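Local coordinates for DUF1254 domain-containing protein (Vibrio parahaemolyticus, PDB 3U07) that is of unknown function, but is probably made with a signal peptide and combines DUF1254 and DUF1214 family regions, at residues V96-P101 and F136-Q141; E146-V151 and R189-Y194; L365-R370 and N399-P404. The protein carries 2 engineered substitutions. All blocks are in the same frame, centred on the assembly; numbering follows the deposited sequence.

Interaction 1: V96-P101 and F136-Q141; sequences VIVSVP and FMFAAQ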
# COMPACT_ATOMS: atom_id res chain seq x y z
N VAL A 96 4.58 5.86 20.11
CA VAL A 96 3.60 6.80 19.58
C VAL A 96 2.26 6.09 19.52
O VAL A 96 2.17 4.91 19.18
CB VAL A 96 4.00 7.30 18.18
CG1 VAL A 96 4.11 6.12 17.23
CG2 VAL A 96 2.97 8.29 17.66
N ILE A 97 1.21 6.82 19.87
CA ILE A 97 -0.13 6.27 19.88
C ILE A 97 -1.03 6.92 18.85
O ILE A 97 -1.15 8.14 18.78
CB ILE A 97 -0.74 6.43 21.30
CG1 ILE A 97 0.05 5.57 22.29
CG2 ILE A 97 -2.21 6.05 21.28
CD1 ILE A 97 -0.22 5.90 23.74
N VAL A 98 -1.64 6.09 18.02
CA VAL A 98 -2.55 6.57 17.00
C VAL A 98 -3.94 6.31 17.56
O VAL A 98 -4.28 5.18 17.93
CB VAL A 98 -2.36 5.81 15.67
CG1 VAL A 98 -3.40 6.27 14.65
CG2 VAL A 98 -0.95 6.06 15.14
N SER A 99 -4.74 7.37 17.64
CA SER A 99 -6.09 7.27 18.16
C SER A 99 -7.10 7.17 17.02
O SER A 99 -7.08 7.97 16.09
CB SER A 99 -6.44 8.48 19.03
OG SER A 99 -5.55 8.61 20.12
N VAL A 100 -7.96 6.16 17.11
CA VAL A 100 -9.00 5.93 16.12
C VAL A 100 -10.33 5.79 16.86
O VAL A 100 -10.47 4.93 17.73
CB VAL A 100 -8.72 4.64 15.31
CG1 VAL A 100 -9.89 4.33 14.39
CG2 VAL A 100 -7.45 4.82 14.49
N PRO A 101 -11.30 6.65 16.54
CA PRO A 101 -12.63 6.65 17.16
C PRO A 101 -13.49 5.48 16.70
O PRO A 101 -13.25 4.93 15.63
CB PRO A 101 -13.23 7.97 16.68
CG PRO A 101 -12.67 8.08 15.28
CD PRO A 101 -11.21 7.71 15.51
N PHE A 136 -4.01 2.79 19.50
CA PHE A 136 -3.00 1.87 18.99
C PHE A 136 -1.61 2.43 19.19
O PHE A 136 -1.25 3.46 18.63
CB PHE A 136 -3.30 1.58 17.52
CG PHE A 136 -4.70 1.07 17.28
CD1 PHE A 136 -5.04 -0.23 17.63
CD2 PHE A 136 -5.68 1.90 16.76
CE1 PHE A 136 -6.34 -0.70 17.46
CE2 PHE A 136 -6.99 1.44 16.58
CZ PHE A 136 -7.32 0.13 16.93
N MSE A 137 -0.83 1.74 20.01
CA MSE A 137 0.52 2.19 20.31
C MSE A 137 1.57 1.47 19.49
O MSE A 137 1.59 0.25 19.42
CB MSE A 137 0.81 2.03 21.81
CG MSE A 137 2.12 2.67 22.25
SE MSE A 137 2.43 2.57 24.19
CE MSE A 137 3.42 0.94 24.19
N PHE A 138 2.44 2.26 18.86
CA PHE A 138 3.53 1.73 18.06
C PHE A 138 4.80 2.02 18.84
O PHE A 138 5.08 3.16 19.20
CB PHE A 138 3.57 2.43 16.70
CG PHE A 138 2.36 2.18 15.88
CD1 PHE A 138 1.16 2.84 16.16
CD2 PHE A 138 2.38 1.23 14.86
CE1 PHE A 138 0.00 2.55 15.45
CE2 PHE A 138 1.23 0.94 14.13
CZ PHE A 138 0.04 1.60 14.43
N ALA A 139 5.58 0.97 19.11
CA ALA A 139 6.81 1.13 19.86
C ALA A 139 7.94 0.40 19.18
O ALA A 139 7.71 -0.59 18.48
CB ALA A 139 6.63 0.60 21.29
N ALA A 140 9.15 0.92 19.39
CA ALA A 140 10.29 0.31 18.81
C ALA A 140 10.36 -1.03 19.45
O ALA A 140 9.94 -1.26 20.62
CB ALA A 140 11.58 1.06 19.08
N GLN A 141 10.87 -1.92 18.66
CA GLN A 141 11.00 -3.26 19.09
C GLN A 141 11.72 -3.44 20.43
O GLN A 141 11.32 -4.30 21.20
CB GLN A 141 11.65 -4.00 17.95
CG GLN A 141 11.74 -5.46 18.20
CD GLN A 141 10.38 -6.13 18.23
OE1 GLN A 141 9.83 -6.41 19.29
NE2 GLN A 141 9.83 -6.40 17.06

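Interaction 2: E146-V151 and R189-Y194; sequences EVPASV and RTLSEY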
# COMPACT_ATOMS: atom_id res chain seq x y z
N GLU A 146 6.34 0.12 30.47
CA GLU A 146 5.02 -0.46 30.63
C GLU A 146 4.02 0.20 29.69
O GLU A 146 4.25 1.29 29.18
CB GLU A 146 4.56 -0.33 32.09
CG GLU A 146 5.20 -1.38 33.01
CD GLU A 146 4.83 -1.20 34.47
OE1 GLU A 146 5.53 -0.44 35.17
OE2 GLU A 146 3.83 -1.80 34.92
N VAL A 147 2.91 -0.49 29.45
CA VAL A 147 1.87 0.00 28.55
C VAL A 147 0.68 0.60 29.29
O VAL A 147 0.14 -0.01 30.20
CB VAL A 147 1.36 -1.14 27.64
CG1 VAL A 147 0.36 -0.61 26.64
CG2 VAL A 147 2.54 -1.82 26.93
N PRO A 148 0.26 1.81 28.90
CA PRO A 148 -0.89 2.42 29.58
C PRO A 148 -2.11 1.51 29.51
O PRO A 148 -2.38 0.89 28.47
CB PRO A 148 -1.09 3.72 28.80
CG PRO A 148 0.32 4.06 28.36
CD PRO A 148 0.82 2.71 27.89
N ALA A 149 -2.86 1.41 30.61
CA ALA A 149 -4.06 0.57 30.65
C ALA A 149 -5.02 1.00 29.54
O ALA A 149 -5.81 0.21 29.03
CB ALA A 149 -4.74 0.70 32.01
N SER A 150 -4.91 2.28 29.20
CA SER A 150 -5.70 2.96 28.18
C SER A 150 -5.47 2.46 26.74
O SER A 150 -6.33 2.62 25.87
CB SER A 150 -5.35 4.45 28.24
OG SER A 150 -6.29 5.24 27.56
N VAL A 151 -4.31 1.86 26.50
CA VAL A 151 -3.97 1.38 25.17
C VAL A 151 -4.62 0.05 24.81
O VAL A 151 -4.61 -0.88 25.60
CB VAL A 151 -2.43 1.26 25.02
CG1 VAL A 151 -2.07 0.47 23.76
CG2 VAL A 151 -1.83 2.66 24.95
N ARG A 189 -0.17 10.93 18.84
CA ARG A 189 0.48 11.54 20.00
C ARG A 189 1.62 10.67 20.51
O ARG A 189 1.55 9.44 20.47
CB ARG A 189 -0.54 11.71 21.14
CG ARG A 189 -1.57 12.81 20.95
CD ARG A 189 -2.60 12.75 22.07
NE ARG A 189 -3.54 11.65 21.88
CZ ARG A 189 -4.45 11.29 22.78
NH1 ARG A 189 -4.54 11.94 23.93
NH2 ARG A 189 -5.28 10.29 22.52
N THR A 190 2.69 11.31 20.97
CA THR A 190 3.81 10.56 21.54
C THR A 190 3.30 10.07 22.90
O THR A 190 2.36 10.63 23.46
CB THR A 190 5.04 11.46 21.80
OG1 THR A 190 4.67 12.57 22.62
CG2 THR A 190 5.62 11.95 20.48
N LEU A 191 3.90 9.01 23.41
CA LEU A 191 3.50 8.45 24.70
C LEU A 191 3.49 9.53 25.78
O LEU A 191 2.52 9.68 26.51
CB LEU A 191 4.44 7.32 25.10
CG LEU A 191 4.18 6.67 26.46
CD1 LEU A 191 2.74 6.14 26.54
CD2 LEU A 191 5.19 5.56 26.68
N SER A 192 4.58 10.30 25.88
CA SER A 192 4.67 11.34 26.89
C SER A 192 3.52 12.33 26.74
O SER A 192 2.87 12.67 27.73
CB SER A 192 6.02 12.06 26.81
OG SER A 192 6.21 12.65 25.54
N GLU A 193 3.27 12.78 25.52
CA GLU A 193 2.17 13.72 25.27
C GLU A 193 0.86 13.06 25.70
O GLU A 193 0.02 13.69 26.34
CB GLU A 193 2.08 14.07 23.78
CG GLU A 193 1.02 15.14 23.47
CD GLU A 193 0.91 15.46 21.98
OE1 GLU A 193 1.92 15.32 21.26
OE2 GLU A 193 -0.18 15.87 21.54
N TYR A 194 0.70 11.79 25.35
CA TYR A 194 -0.49 11.02 25.68
C TYR A 194 -0.70 10.97 27.19
O TYR A 194 -1.82 11.06 27.67
CB TYR A 194 -0.33 9.60 25.15
CG TYR A 194 -1.53 8.70 25.29
CD1 TYR A 194 -2.56 8.71 24.35
CD2 TYR A 194 -1.62 7.79 26.34
CE1 TYR A 194 -3.63 7.83 24.44
CE2 TYR A 194 -2.69 6.90 26.45
CZ TYR A 194 -3.69 6.93 25.49
OH TYR A 194 -4.73 6.04 25.58

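Interaction 3: L365-R370 and N399-P404; sequences LNRHSR and NFLPVP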
# COMPACT_ATOMS: atom_id res chain seq x y z
N LEU A 365 -22.54 12.72 -14.99
CA LEU A 365 -23.02 12.12 -13.76
C LEU A 365 -21.98 12.14 -12.64
O LEU A 365 -22.30 11.91 -11.48
CB LEU A 365 -23.45 10.67 -14.02
CG LEU A 365 -24.84 10.38 -14.57
CD1 LEU A 365 -25.20 11.37 -15.66
CD2 LEU A 365 -24.88 8.96 -15.10
N ASN A 366 -20.74 12.43 -13.01
CA ASN A 366 -19.65 12.45 -12.04
C ASN A 366 -19.66 11.09 -11.34
O ASN A 366 -19.52 11.00 -10.12
CB ASN A 366 -19.84 13.59 -11.04
CG ASN A 366 -18.56 14.37 -10.81
OD1 ASN A 366 -17.55 13.81 -10.38
ND2 ASN A 366 -18.60 15.66 -11.11
N ARG A 367 -19.87 10.06 -12.14
CA ARG A 367 -19.91 8.67 -11.69
C ARG A 367 -18.71 7.99 -12.34
O ARG A 367 -18.61 7.94 -13.56
CB ARG A 367 -21.21 8.01 -12.15
CG ARG A 367 -21.27 6.53 -11.88
CD ARG A 367 -22.61 5.96 -12.29
NE ARG A 367 -23.70 6.59 -11.55
CZ ARG A 367 -24.98 6.25 -11.68
NH1 ARG A 367 -25.34 5.30 -12.53
NH2 ARG A 367 -25.91 6.88 -10.96
N HIS A 368 -17.82 7.45 -11.51
CA HIS A 368 -16.62 6.82 -12.02
C HIS A 368 -16.46 5.37 -11.60
O HIS A 368 -15.52 4.69 -12.02
CB HIS A 368 -15.41 7.63 -11.55
CG HIS A 368 -15.57 9.10 -11.77
ND1 HIS A 368 -15.31 9.71 -12.98
CD2 HIS A 368 -16.06 10.07 -10.96
CE1 HIS A 368 -15.64 10.99 -12.91
NE2 HIS A 368 -16.09 11.23 -11.70
N SER A 369 -17.38 4.89 -10.77
CA SER A 369 -17.31 3.51 -10.31
C SER A 369 -18.69 2.96 -9.97
O SER A 369 -19.66 3.70 -9.82
CB SER A 369 -16.42 3.43 -9.07
OG SER A 369 -16.95 4.23 -8.02
N ARG A 370 -18.77 1.63 -9.89
CA ARG A 370 -19.99 0.92 -9.54
C ARG A 370 -19.54 -0.23 -8.65
O ARG A 370 -18.42 -0.73 -8.79
CB ARG A 370 -20.68 0.37 -10.78
CG ARG A 370 -21.38 1.40 -11.66
CD ARG A 370 -22.66 1.93 -11.00
NE ARG A 370 -22.40 3.02 -10.07
CZ ARG A 370 -23.35 3.66 -9.39
NH1 ARG A 370 -24.62 3.31 -9.52
NH2 ARG A 370 -23.02 4.65 -8.57
N ASN A 399 -27.00 0.60 -12.51
CA ASN A 399 -26.07 -0.32 -13.15
C ASN A 399 -25.32 0.31 -14.32
O ASN A 399 -24.51 -0.36 -14.97
CB ASN A 399 -26.80 -1.58 -13.63
CG ASN A 399 -27.39 -2.38 -12.49
OD1 ASN A 399 -26.91 -2.31 -11.36
ND2 ASN A 399 -28.43 -3.16 -12.78
N PHE A 400 -25.57 1.58 -14.57
CA PHE A 400 -24.89 2.26 -15.66
C PHE A 400 -23.58 2.90 -15.21
O PHE A 400 -23.56 3.67 -14.24
CB PHE A 400 -25.77 3.35 -16.28
CG PHE A 400 -25.11 4.06 -17.43
CD1 PHE A 400 -25.08 3.48 -18.69
CD2 PHE A 400 -24.47 5.28 -17.23
CE1 PHE A 400 -24.40 4.10 -19.73
CE2 PHE A 400 -23.79 5.91 -18.27
CZ PHE A 400 -23.76 5.31 -19.52
N LEU A 401 -22.51 2.60 -15.93
CA LEU A 401 -21.21 3.17 -15.59
C LEU A 401 -20.68 3.94 -16.79
O LEU A 401 -20.39 3.35 -17.84
CB LEU A 401 -20.22 2.07 -15.18
CG LEU A 401 -18.79 2.48 -14.83
CD1 LEU A 401 -18.78 3.69 -13.89
CD2 LEU A 401 -18.08 1.30 -14.19
N PRO A 402 -20.57 5.27 -16.67
CA PRO A 402 -20.07 6.14 -17.74
C PRO A 402 -18.66 5.73 -18.13
O PRO A 402 -17.88 5.27 -17.29
CB PRO A 402 -20.10 7.53 -17.10
CG PRO A 402 -21.24 7.44 -16.15
CD PRO A 402 -21.01 6.08 -15.52
N VAL A 403 -18.34 5.88 -19.40
CA VAL A 403 -17.02 5.55 -19.91
C VAL A 403 -16.69 6.69 -20.88
O VAL A 403 -17.56 7.17 -21.59
CB VAL A 403 -17.06 4.16 -20.58
CG1 VAL A 403 -16.42 4.18 -21.94
CG2 VAL A 403 -16.38 3.15 -19.66
N PRO A 404 -15.42 7.14 -20.89
CA PRO A 404 -15.00 8.24 -21.77
C PRO A 404 -14.87 7.93 -23.26
O PRO A 404 -14.75 6.77 -23.66
CB PRO A 404 -13.67 8.65 -21.17
CG PRO A 404 -13.09 7.34 -20.77
CD PRO A 404 -14.28 6.63 -20.13

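Interaction 1: V96-P101 and F136-Q141
Val96 O accepts a nearly straight hydrogen bond from Phe138 N at 2.7 Å, and the CA-H of Met137 adds a weaker contact to the same oxygen, 3.4 Å from Met137 CA to Val96 O. The reciprocal bond, from Val96 N to Phe138 O, makes Val96 and Phe138 a hydrogen-bonded pair of the antiparallel ladder, and Val98 with Phe136 forms the next one. Between them lies the non-hydrogen-bonded pair Ile97 and Met137, where Ile97 CG1 meets Met137 CG at 3.6 Å; the selenomethionine chain then bends at chi3 and turns its tip from Ile97. The other face of the sheet carries Val96, Val98, Phe136 and Phe138. Val98 CG2, anti to its carbonyl carbon, lies 3.6 Å from Phe138 CE1, whereas Val96 CG1 packs beside Phe138 CB at 3.8 Å. Val100 CB approaches the edge of the Phe136 ring in its plane, 3.9 Å from Phe136 CE2. All are buried. The two strands are the central pair of a four-stranded mixed sheet, flanked by 153-157 beside 134-140 and by 187-190 beside 96-100, while strand 109-115 packs on the valine and phenylalanine face and Phe124 stacks on Phe136.

Interaction 2: E146-V151 and R189-Y194
Tyr194 reaches from the first turn of helix 191-195 to the loop 146-151, where its ring passes obliquely by Pro148, Tyr194 CE2 4.3 Å from Pro148 CB. The loop makes a type I beta turn from Pro148 to Val151, closed by a backbone bond from Val151 N to Pro148 O, and the helix is N-capped by Thr190, whose OG1 accepts from Glu193 N at 3.2 Å. A turn thus rests against a helix start over the sheet face that carries Ile97 and Met137. Leu191 supplies the apolar part: its CD1 lies 3.7 Å from Pro148 CG, the two side chains meeting at a slant, and the leucine also packs on Ile97 and Trp143. CG of Tyr194 stands anti to the backbone N (chi1 -174°), and the ring packs toward the turn. Tyr194 CD1 also sits 3.5 Å above the plane of the Arg189 guanidinium, over its centre, while Arg189 NH2 bonds Ser99 OG. At its far end the phenol meets Ser150, an exposed residue, whose OG lies near the ring plane and shares a short hydrogen bond of 2.6 Å with Tyr194 OH.

Interaction 3: L365-R370 and N399-P404
Arg367 NH1 donates to Phe400 O at 3.0 Å and 169°, the hydrogen bond across this contact. The oxygen lies at the guanidinium edge, in its plane, and the donor on a carbonyl lone pair. Arg367 NH1 also bonds Asp397 O, so two backbone carbonyls hold this guanidinium. Arg370 is fixed separately, by bonds from NE to Ser369 O and from NH1 to Pro398 O. The two guanidinium groups overlap face to face, Arg370 NH1 lying 3.6 Å above the Arg367 plane; such close like charges would be expected to repel, which the carbonyls probably offset. The contact joins the outermost strand 369-371 of an antiparallel sheet to the weakly bonded strand at about 400-402, at the edge of a mixed sheet, in the DUF1214 region. Among the apolar contacts, Arg367, its CG anti to the backbone N (chi1 173°) and its chain bent at chi3, crosses Pro402 at about a right angle, with Arg367 CD 3.6 Å from Pro402 CD. Leu365 CD2 is 4.1 Å from Pro402 CG. Leu401 CD1 lies against backbone, 3.6 Å from Ser369 N, while Leu401 CB is 3.8 Å from Arg370 CG, the two side chains running antiparallel alongside each other.

How the interactions relate
From the N terminus, interaction 1 comes first, its segments 96-101 and 136-141 enclosing 34 residues that include strands 109-115 and 120-125 of another sheet. Interaction 2 opens only after it has closed: the loop 146-151, just before strand 153-157, is brought back to the end of strand 187-190 and the helix that follows. Thus the three contacts run in series, without nesting or crossing. The first two share one mixed sheet and touch directly, through Ile97 N to Arg189 O and Ile97 CD1 on the Tyr194 ring. Interaction 3 closes a later loop in the DUF1214 region, joining two sheets there, its centre about 39 Å from that of interaction 1.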